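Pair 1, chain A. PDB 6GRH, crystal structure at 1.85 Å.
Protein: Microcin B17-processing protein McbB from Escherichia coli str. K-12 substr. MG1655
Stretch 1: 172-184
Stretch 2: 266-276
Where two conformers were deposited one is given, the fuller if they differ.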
# COMPACT_ATOMS: atom_id res chain seq x y z
N TYR A 172 -6.13 5.43 22.11
CA TYR A 172 -5.05 4.83 22.89
C TYR A 172 -3.72 5.23 22.21
O TYR A 172 -3.73 5.82 21.11
CB TYR A 172 -5.21 3.28 22.96
CG TYR A 172 -5.34 2.64 21.62
CD1 TYR A 172 -6.56 2.58 20.97
CD2 TYR A 172 -4.22 2.17 20.94
CE1 TYR A 172 -6.69 2.03 19.72
CE2 TYR A 172 -4.33 1.62 19.68
CZ TYR A 172 -5.56 1.56 19.07
OH TYR A 172 -5.67 1.05 17.82
N TYR A 173 -2.61 4.91 22.86
CA TYR A 173 -1.30 5.31 22.43
C TYR A 173 -0.49 4.08 22.07
O TYR A 173 -0.59 3.06 22.71
CB TYR A 173 -0.61 6.14 23.49
CG TYR A 173 -1.39 7.40 23.82
CD1 TYR A 173 -1.14 8.59 23.15
CD2 TYR A 173 -2.42 7.38 24.78
CE1 TYR A 173 -1.86 9.75 23.44
CE2 TYR A 173 -3.15 8.52 25.08
CZ TYR A 173 -2.87 9.72 24.40
OH TYR A 173 -3.61 10.84 24.69
N LEU A 174 0.28 4.18 21.00
CA LEU A 174 1.12 3.09 20.55
C LEU A 174 2.39 3.72 20.05
O LEU A 174 2.33 4.54 19.12
CB LEU A 174 0.46 2.28 19.44
CG LEU A 174 1.31 1.20 18.75
CD1 LEU A 174 1.79 0.18 19.75
CD2 LEU A 174 0.49 0.57 17.63
N LYS A 175 3.49 3.38 20.71
CA LYS A 175 4.83 3.90 20.43
C LYS A 175 4.83 5.43 20.51
O LYS A 175 4.60 5.97 21.58
CB LYS A 175 5.34 3.32 19.10
CG LYS A 175 5.53 1.81 19.21
CD LYS A 175 6.27 1.26 18.00
CE LYS A 175 6.60 -0.21 18.16
NZ LYS A 175 7.84 -0.53 17.40
N GLU A 176 5.03 6.14 19.39
CA GLU A 176 4.99 7.61 19.41
C GLU A 176 3.70 8.15 18.78
O GLU A 176 3.67 9.31 18.37
CB GLU A 176 6.21 8.16 18.68
CG GLU A 176 7.52 7.77 19.35
CD GLU A 176 8.75 8.19 18.57
OE1 GLU A 176 8.75 8.10 17.31
OE2 GLU A 176 9.74 8.59 19.23
N SER A 177 2.66 7.32 18.68
CA SER A 177 1.42 7.73 18.07
C SER A 177 0.23 7.73 19.01
O SER A 177 0.18 6.97 19.99
CB SER A 177 1.07 6.85 16.87
OG SER A 177 0.69 5.56 17.31
N PHE A 178 -0.72 8.59 18.67
CA PHE A 178 -2.07 8.56 19.22
C PHE A 178 -2.96 7.95 18.13
O PHE A 178 -2.97 8.40 16.99
CB PHE A 178 -2.49 9.96 19.61
CG PHE A 178 -3.89 10.05 20.17
CD1 PHE A 178 -4.29 9.22 21.20
CD2 PHE A 178 -4.80 10.95 19.64
CE1 PHE A 178 -5.58 9.29 21.70
CE2 PHE A 178 -6.09 11.03 20.14
CZ PHE A 178 -6.49 10.19 21.17
N ARG A 179 -3.68 6.90 18.48
CA ARG A 179 -4.55 6.18 17.55
C ARG A 179 -6.01 6.40 17.89
O ARG A 179 -6.40 6.25 19.04
CB ARG A 179 -4.28 4.68 17.65
CG ARG A 179 -2.85 4.30 17.33
CD ARG A 179 -2.60 4.43 15.86
NE ARG A 179 -1.22 4.07 15.55
CZ ARG A 179 -0.76 3.80 14.33
NH1 ARG A 179 -1.55 3.79 13.26
NH2 ARG A 179 0.52 3.49 14.20
N ILE A 180 -6.81 6.72 16.88
CA ILE A 180 -8.24 6.73 17.05
C ILE A 180 -8.75 5.70 16.05
O ILE A 180 -8.60 5.87 14.84
CB ILE A 180 -8.86 8.11 16.76
CG1 ILE A 180 -8.27 9.19 17.69
CG2 ILE A 180 -10.38 8.03 16.87
CD1 ILE A 180 -8.66 10.59 17.28
N ASP A 181 -9.38 4.65 16.56
CA ASP A 181 -9.92 3.64 15.67
C ASP A 181 -11.07 4.19 14.85
O ASP A 181 -11.71 5.18 15.21
CB ASP A 181 -10.39 2.40 16.45
CG ASP A 181 -9.27 1.64 17.10
OD1 ASP A 181 -8.07 1.82 16.71
OD2 ASP A 181 -9.60 0.83 18.03
N GLY A 182 -11.32 3.55 13.72
CA GLY A 182 -12.56 3.77 13.00
C GLY A 182 -13.75 3.44 13.88
O GLY A 182 -13.64 2.75 14.88
N VAL A 183 -14.91 3.89 13.45
CA VAL A 183 -16.11 3.66 14.22
C VAL A 183 -16.46 2.19 14.08
O VAL A 183 -16.60 1.69 12.96
CB VAL A 183 -17.28 4.50 13.71
CG1 VAL A 183 -18.54 4.15 14.50
CG2 VAL A 183 -16.98 5.99 13.85
N TYR A 184 -16.57 1.51 15.21
CA TYR A 184 -17.11 0.16 15.30
C TYR A 184 -18.62 0.15 15.56
O TYR A 184 -19.06 0.42 16.68
CB TYR A 184 -16.37 -0.62 16.40
CG TYR A 184 -16.92 -2.00 16.62
CD1 TYR A 184 -17.31 -2.82 15.54
CD2 TYR A 184 -17.07 -2.50 17.90
CE1 TYR A 184 -17.84 -4.09 15.75
CE2 TYR A 184 -17.59 -3.77 18.13
CZ TYR A 184 -17.97 -4.56 17.07
OH TYR A 184 -18.50 -5.78 17.35
N PHE A 266 -15.12 8.69 5.99
CA PHE A 266 -15.82 9.29 7.13
C PHE A 266 -15.77 8.43 8.41
O PHE A 266 -15.61 8.95 9.51
CB PHE A 266 -17.28 9.52 6.72
CG PHE A 266 -18.14 10.14 7.78
CD1 PHE A 266 -17.83 11.38 8.30
CD2 PHE A 266 -19.27 9.48 8.25
CE1 PHE A 266 -18.64 11.97 9.26
CE2 PHE A 266 -20.08 10.07 9.22
CZ PHE A 266 -19.75 11.31 9.73
N MET A 267 -15.87 7.13 8.28
CA MET A 267 -15.81 6.28 9.47
C MET A 267 -14.45 5.66 9.74
O MET A 267 -14.34 4.78 10.61
CB MET A 267 -16.89 5.23 9.40
CG MET A 267 -18.26 5.85 9.53
SD MET A 267 -19.54 4.60 9.40
CE MET A 267 -19.09 3.46 10.70
N SER A 268 -13.42 6.09 9.00
CA SER A 268 -12.11 5.46 9.11
C SER A 268 -11.27 5.89 10.32
O SER A 268 -11.53 6.90 10.97
CB SER A 268 -11.31 5.74 7.82
OG SER A 268 -12.02 5.23 6.74
N SER A 269 -10.22 5.11 10.57
CA SER A 269 -9.29 5.39 11.65
C SER A 269 -8.51 6.68 11.37
O SER A 269 -8.31 7.05 10.22
CB SER A 269 -8.30 4.22 11.82
OG SER A 269 -7.37 4.21 10.75
N VAL A 270 -8.04 7.33 12.44
CA VAL A 270 -7.23 8.52 12.38
C VAL A 270 -6.06 8.27 13.33
O VAL A 270 -6.28 7.98 14.49
CB VAL A 270 -8.00 9.77 12.88
CG1 VAL A 270 -7.10 11.01 12.86
CG2 VAL A 270 -9.26 9.97 12.05
N SER A 271 -4.84 8.34 12.81
CA SER A 271 -3.62 8.16 13.61
C SER A 271 -2.80 9.44 13.55
O SER A 271 -2.69 10.06 12.49
CB SER A 271 -2.78 6.98 13.08
OG SER A 271 -3.59 5.81 12.93
N ALA A 272 -2.20 9.83 14.67
CA ALA A 272 -1.39 11.05 14.73
C ALA A 272 -0.02 10.71 15.28
O ALA A 272 0.09 10.08 16.33
CB ALA A 272 -2.07 12.10 15.60
N ASP A 273 1.04 11.10 14.58
CA ASP A 273 2.37 11.00 15.11
C ASP A 273 2.59 12.16 16.09
O ASP A 273 2.55 13.32 15.69
CB ASP A 273 3.40 11.05 13.98
CG ASP A 273 4.81 10.80 14.47
OD1 ASP A 273 5.47 9.87 13.96
OD2 ASP A 273 5.29 11.53 15.36
N LEU A 274 2.82 11.85 17.37
CA LEU A 274 2.97 12.88 18.40
C LEU A 274 4.25 13.72 18.29
O LEU A 274 4.32 14.81 18.88
CB LEU A 274 2.84 12.28 19.79
CG LEU A 274 1.44 11.77 20.14
CD1 LEU A 274 1.48 10.96 21.43
CD2 LEU A 274 0.44 12.89 20.21
N ILE A 275 5.23 13.24 17.52
CA ILE A 275 6.46 13.98 17.28
C ILE A 275 6.28 15.01 16.15
O ILE A 275 6.51 16.20 16.34
CB ILE A 275 7.65 13.04 16.97
CG1 ILE A 275 7.76 11.90 18.01
CG2 ILE A 275 8.98 13.81 16.90
CD1 ILE A 275 7.87 12.39 19.45
N THR A 276 5.88 14.53 14.97
CA THR A 276 5.72 15.40 13.81
C THR A 276 4.39 16.09 13.75
O THR A 276 4.22 17.01 12.96
CB THR A 276 5.88 14.63 12.47
OG1 THR A 276 4.84 13.65 12.36
CG2 THR A 276 7.24 14.02 12.37
O HOH W 1 7.61 9.23 15.36
O HOH W 2 -12.15 7.39 13.59

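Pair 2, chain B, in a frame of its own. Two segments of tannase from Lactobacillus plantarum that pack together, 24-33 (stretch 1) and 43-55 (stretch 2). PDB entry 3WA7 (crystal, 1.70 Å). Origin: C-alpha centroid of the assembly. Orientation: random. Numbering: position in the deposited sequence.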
# COMPACT_ATOMS: atom_id res chain seq x y z
N ILE B 24 28.89 1.90 -0.93
CA ILE B 24 28.13 1.09 0.01
C ILE B 24 28.43 -0.38 -0.28
O ILE B 24 28.07 -0.90 -1.33
CB ILE B 24 26.61 1.33 -0.14
CG1 ILE B 24 26.30 2.81 0.12
CG2 ILE B 24 25.85 0.46 0.85
CD1 ILE B 24 26.75 3.31 1.48
N GLN B 25 29.10 -1.04 0.67
CA GLN B 25 29.47 -2.44 0.52
C GLN B 25 28.38 -3.34 1.09
O GLN B 25 27.91 -3.14 2.21
CB GLN B 25 30.78 -2.72 1.27
CG GLN B 25 32.00 -1.97 0.75
CD GLN B 25 32.53 -2.52 -0.55
OE1 GLN B 25 32.13 -3.59 -1.01
NE2 GLN B 25 33.47 -1.79 -1.16
N TYR B 26 27.98 -4.34 0.31
CA TYR B 26 26.96 -5.27 0.76
C TYR B 26 27.12 -6.62 0.09
O TYR B 26 27.98 -6.80 -0.78
CB TYR B 26 25.56 -4.70 0.47
CG TYR B 26 25.25 -4.51 -1.00
CD1 TYR B 26 24.48 -5.45 -1.69
CD2 TYR B 26 25.70 -3.39 -1.69
CE1 TYR B 26 24.16 -5.26 -3.04
CE2 TYR B 26 25.40 -3.20 -3.04
CZ TYR B 26 24.63 -4.14 -3.71
OH TYR B 26 24.32 -3.95 -5.04
N TYR B 27 26.32 -7.59 0.53
CA TYR B 27 26.35 -8.92 -0.04
C TYR B 27 24.96 -9.22 -0.58
O TYR B 27 23.97 -8.73 -0.03
CB TYR B 27 26.74 -9.96 1.00
CG TYR B 27 28.22 -10.04 1.25
CD1 TYR B 27 28.89 -9.02 1.94
CD2 TYR B 27 28.97 -11.12 0.79
CE1 TYR B 27 30.27 -9.08 2.16
CE2 TYR B 27 30.34 -11.19 1.00
CZ TYR B 27 30.99 -10.17 1.69
OH TYR B 27 32.34 -10.26 1.90
N ALA B 28 24.89 -10.02 -1.63
CA ALA B 28 23.61 -10.34 -2.24
C ALA B 28 23.43 -11.83 -2.53
O ALA B 28 24.38 -12.52 -2.91
CB ALA B 28 23.45 -9.55 -3.54
N ALA B 29 22.21 -12.30 -2.34
CA ALA B 29 21.84 -13.69 -2.62
C ALA B 29 20.53 -13.51 -3.37
O ALA B 29 19.54 -13.06 -2.80
CB ALA B 29 21.61 -14.46 -1.32
N ARG B 30 20.53 -13.86 -4.66
CA ARG B 30 19.35 -13.65 -5.48
C ARG B 30 18.63 -14.87 -6.03
O ARG B 30 19.16 -15.98 -6.05
CB ARG B 30 19.71 -12.75 -6.66
CG ARG B 30 20.43 -11.46 -6.30
CD ARG B 30 20.63 -10.62 -7.55
NE ARG B 30 21.26 -9.33 -7.30
CZ ARG B 30 22.56 -9.13 -7.11
NH1 ARG B 30 23.41 -10.15 -7.14
NH2 ARG B 30 23.02 -7.90 -6.91
N ASN B 31 17.42 -14.61 -6.51
CA ASN B 31 16.56 -15.62 -7.12
C ASN B 31 16.39 -16.87 -6.29
O ASN B 31 16.54 -17.99 -6.78
CB ASN B 31 17.08 -15.96 -8.51
CG ASN B 31 17.05 -14.76 -9.44
OD1 ASN B 31 16.02 -14.11 -9.59
ND2 ASN B 31 18.18 -14.46 -10.07
N ILE B 32 16.05 -16.66 -5.02
CA ILE B 32 15.83 -17.75 -4.08
C ILE B 32 14.36 -18.14 -4.09
O ILE B 32 13.49 -17.33 -3.79
CB ILE B 32 16.22 -17.31 -2.65
CG1 ILE B 32 17.71 -16.97 -2.59
CG2 ILE B 32 15.86 -18.42 -1.66
CD1 ILE B 32 18.14 -16.34 -1.28
N GLN B 33 14.08 -19.38 -4.46
CA GLN B 33 12.71 -19.89 -4.48
C GLN B 33 12.29 -19.94 -3.01
O GLN B 33 12.94 -20.61 -2.21
CB GLN B 33 12.70 -21.28 -5.10
CG GLN B 33 11.35 -21.95 -5.19
CD GLN B 33 11.44 -23.30 -5.87
OE1 GLN B 33 11.92 -23.41 -7.00
NE2 GLN B 33 10.99 -24.35 -5.19
N GLN B 43 7.94 -15.94 -8.28
CA GLN B 43 8.00 -16.33 -6.87
C GLN B 43 9.40 -16.67 -6.35
O GLN B 43 9.69 -17.82 -6.00
CB GLN B 43 7.05 -17.51 -6.60
CG GLN B 43 5.58 -17.16 -6.77
CD GLN B 43 4.67 -18.35 -6.54
OE1 GLN B 43 4.72 -19.33 -7.27
NE2 GLN B 43 3.84 -18.27 -5.50
N VAL B 44 10.26 -15.66 -6.31
CA VAL B 44 11.62 -15.79 -5.80
C VAL B 44 11.89 -14.52 -5.01
O VAL B 44 11.17 -13.53 -5.15
CB VAL B 44 12.67 -15.92 -6.93
CG1 VAL B 44 12.46 -17.22 -7.70
CG2 VAL B 44 12.59 -14.72 -7.87
N LEU B 45 12.91 -14.55 -4.17
CA LEU B 45 13.25 -13.36 -3.40
C LEU B 45 14.75 -13.11 -3.43
O LEU B 45 15.53 -14.02 -3.74
CB LEU B 45 12.74 -13.49 -1.95
CG LEU B 45 13.18 -14.65 -1.05
CD1 LEU B 45 14.61 -14.45 -0.58
CD2 LEU B 45 12.25 -14.73 0.16
N ASN B 46 15.14 -11.87 -3.16
CA ASN B 46 16.53 -11.47 -3.14
C ASN B 46 16.87 -10.99 -1.73
O ASN B 46 16.06 -10.33 -1.09
CB ASN B 46 16.81 -10.33 -4.13
CG ASN B 46 16.54 -10.72 -5.56
OD1 ASN B 46 16.70 -11.88 -5.94
ND2 ASN B 46 16.17 -9.74 -6.38
N VAL B 47 18.08 -11.31 -1.28
CA VAL B 47 18.54 -10.92 0.04
C VAL B 47 19.77 -10.02 -0.08
O VAL B 47 20.72 -10.36 -0.77
CB VAL B 47 18.92 -12.15 0.88
CG1 VAL B 47 19.42 -11.73 2.25
CG2 VAL B 47 17.73 -13.08 1.01
N PHE B 48 19.73 -8.87 0.59
CA PHE B 48 20.85 -7.93 0.56
C PHE B 48 21.26 -7.61 1.99
O PHE B 48 20.44 -7.24 2.83
CB PHE B 48 20.45 -6.67 -0.20
CG PHE B 48 19.94 -6.96 -1.58
CD1 PHE B 48 18.58 -6.97 -1.84
CD2 PHE B 48 20.83 -7.28 -2.61
CE1 PHE B 48 18.10 -7.31 -3.11
CE2 PHE B 48 20.36 -7.61 -3.88
CZ PHE B 48 18.99 -7.63 -4.13
N VAL B 49 22.56 -7.75 2.25
CA VAL B 49 23.09 -7.55 3.59
C VAL B 49 24.29 -6.61 3.66
O VAL B 49 25.23 -6.75 2.87
CB VAL B 49 23.54 -8.91 4.19
CG1 VAL B 49 24.00 -8.74 5.63
CG2 VAL B 49 22.40 -9.92 4.09
N PRO B 50 24.27 -5.64 4.59
CA PRO B 50 25.40 -4.72 4.70
C PRO B 50 26.65 -5.57 4.96
O PRO B 50 26.62 -6.50 5.76
CB PRO B 50 25.03 -3.87 5.91
CG PRO B 50 23.52 -3.78 5.78
CD PRO B 50 23.16 -5.22 5.46
N ALA B 51 27.75 -5.24 4.28
CA ALA B 51 28.99 -6.00 4.42
C ALA B 51 29.45 -6.20 5.86
O ALA B 51 30.02 -7.23 6.20
CB ALA B 51 30.10 -5.33 3.60
N ALA B 52 29.21 -5.20 6.71
CA ALA B 52 29.62 -5.28 8.11
C ALA B 52 29.11 -6.52 8.83
O ALA B 52 29.77 -7.02 9.74
CB ALA B 52 29.16 -4.03 8.85
N TYR B 53 27.95 -7.02 8.43
CA TYR B 53 27.36 -8.18 9.08
C TYR B 53 28.02 -9.52 8.74
O TYR B 53 27.60 -10.57 9.23
CB TYR B 53 25.85 -8.20 8.79
CG TYR B 53 25.16 -6.93 9.26
CD1 TYR B 53 23.89 -6.58 8.79
CD2 TYR B 53 25.80 -6.05 10.14
CE1 TYR B 53 23.28 -5.38 9.19
CE2 TYR B 53 25.20 -4.86 10.54
CZ TYR B 53 23.95 -4.53 10.06
OH TYR B 53 23.38 -3.32 10.43
N LEU B 54 29.05 -9.47 7.90
CA LEU B 54 29.81 -10.66 7.54
C LEU B 54 31.18 -10.52 8.19
O LEU B 54 32.08 -11.34 7.98
CB LEU B 54 29.97 -10.79 6.02
CG LEU B 54 28.80 -11.33 5.19
CD1 LEU B 54 28.44 -12.72 5.68
CD2 LEU B 54 27.61 -10.40 5.28
N HIS B 55 31.33 -9.47 8.99
CA HIS B 55 32.58 -9.16 9.68
C HIS B 55 32.37 -8.98 11.18
O HIS B 55 33.26 -8.52 11.89
CB HIS B 55 33.19 -7.87 9.12
CG HIS B 55 33.78 -8.02 7.75
ND1 HIS B 55 35.10 -8.39 7.55
CD2 HIS B 55 33.23 -7.89 6.52
CE1 HIS B 55 35.33 -8.47 6.25
NE2 HIS B 55 34.22 -8.17 5.61
O HOH W 3 33.65 -8.16 3.00

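Both pairs are two antiparallel strands joined by backbone hydrogen bonds. The N, CA and C atoms of 14 central residues superpose with an RMSD of 0.7 Å. Phe A178 matches Tyr B27, and Ile A180 matches Ala B29. Opposite them, Ala A272 matches Val B49, and Val A270 matches Val B47.

The bonding pattern is the same at these positions. In pair 1, Phe A178 N donates to Ala A272 O (2.9 Å), and Ala A272 N donates back to Phe A178 O (2.8 Å). In pair 2, Tyr B27 N donates to Val B49 O (2.7 Å), and Val B49 N donates to Tyr B27 O (2.9 Å). The Ile A180 and Val A270 pair is likewise bonded in both directions, as is the Ala B29 and Val B47 pair. One further bond is shared: Leu A274 N to Glu A176 O (2.9 Å) corresponds to Ala B51 N to Gln B25 O (3.0 Å).

The side chains differ more. Ile A180 CB lies 4.3 Å from Val A270 CB. The smaller Ala B29 keeps nearly the same spacing, with its CB 4.2 Å from Val B47 CB. Ile B32 adds to this face, its CD1 lying 4.0 Å from Val B47 CG2.

On the other face, pair 1 is polar. Arg A179 NH1 makes a weak hydrogen bond to Ser A271 OG (2.9 Å). The matching Ala B28 and Phe B48 are apolar, and Ala B28 CB lies 3.6 Å from Phe B48 CD2. Tyr B26 also packs there, with CE1 3.9 Å from Phe B48 CD2.

Near Leu A274 and Ala B51, the packing is built differently. Leu A274 points toward the first stretch. Its CD1 lies 3.9 Å from Tyr A173 CD1, at the ring edge, and its CD2 lies 4.2 Å from Phe A178 CB. Ala B51 is smaller, and its CB lies 4.0 Å from Tyr B27 CE1. Leu B54, in the 3-10 segment, covers a face of the Tyr B27 ring, with CG 4.0 Å from the ring centroid. A water bridges Tyr B27 OH and His B55 NE2, 2.7 Å from each atom. In pair 1, a water bridges Glu A176 OE1 (2.5 Å) and Asp A273 OD1 (2.6 Å).

The first stretches match through Asp A181 and Arg B30 (CA atoms 0.7 Å apart after superposition) and drift at Gly A182 and Asn B31 (CA atoms 1.6 Å apart). In pair 1, Val A183 N bonds to Met A267 O (3.0 Å). In pair 2, a beta bulge shifts the register by one, and Asn B31 N bonds to Asn B46 OD1 (2.9 Å). Ile B32 and Leu B45 then resume the two-way backbone pairing.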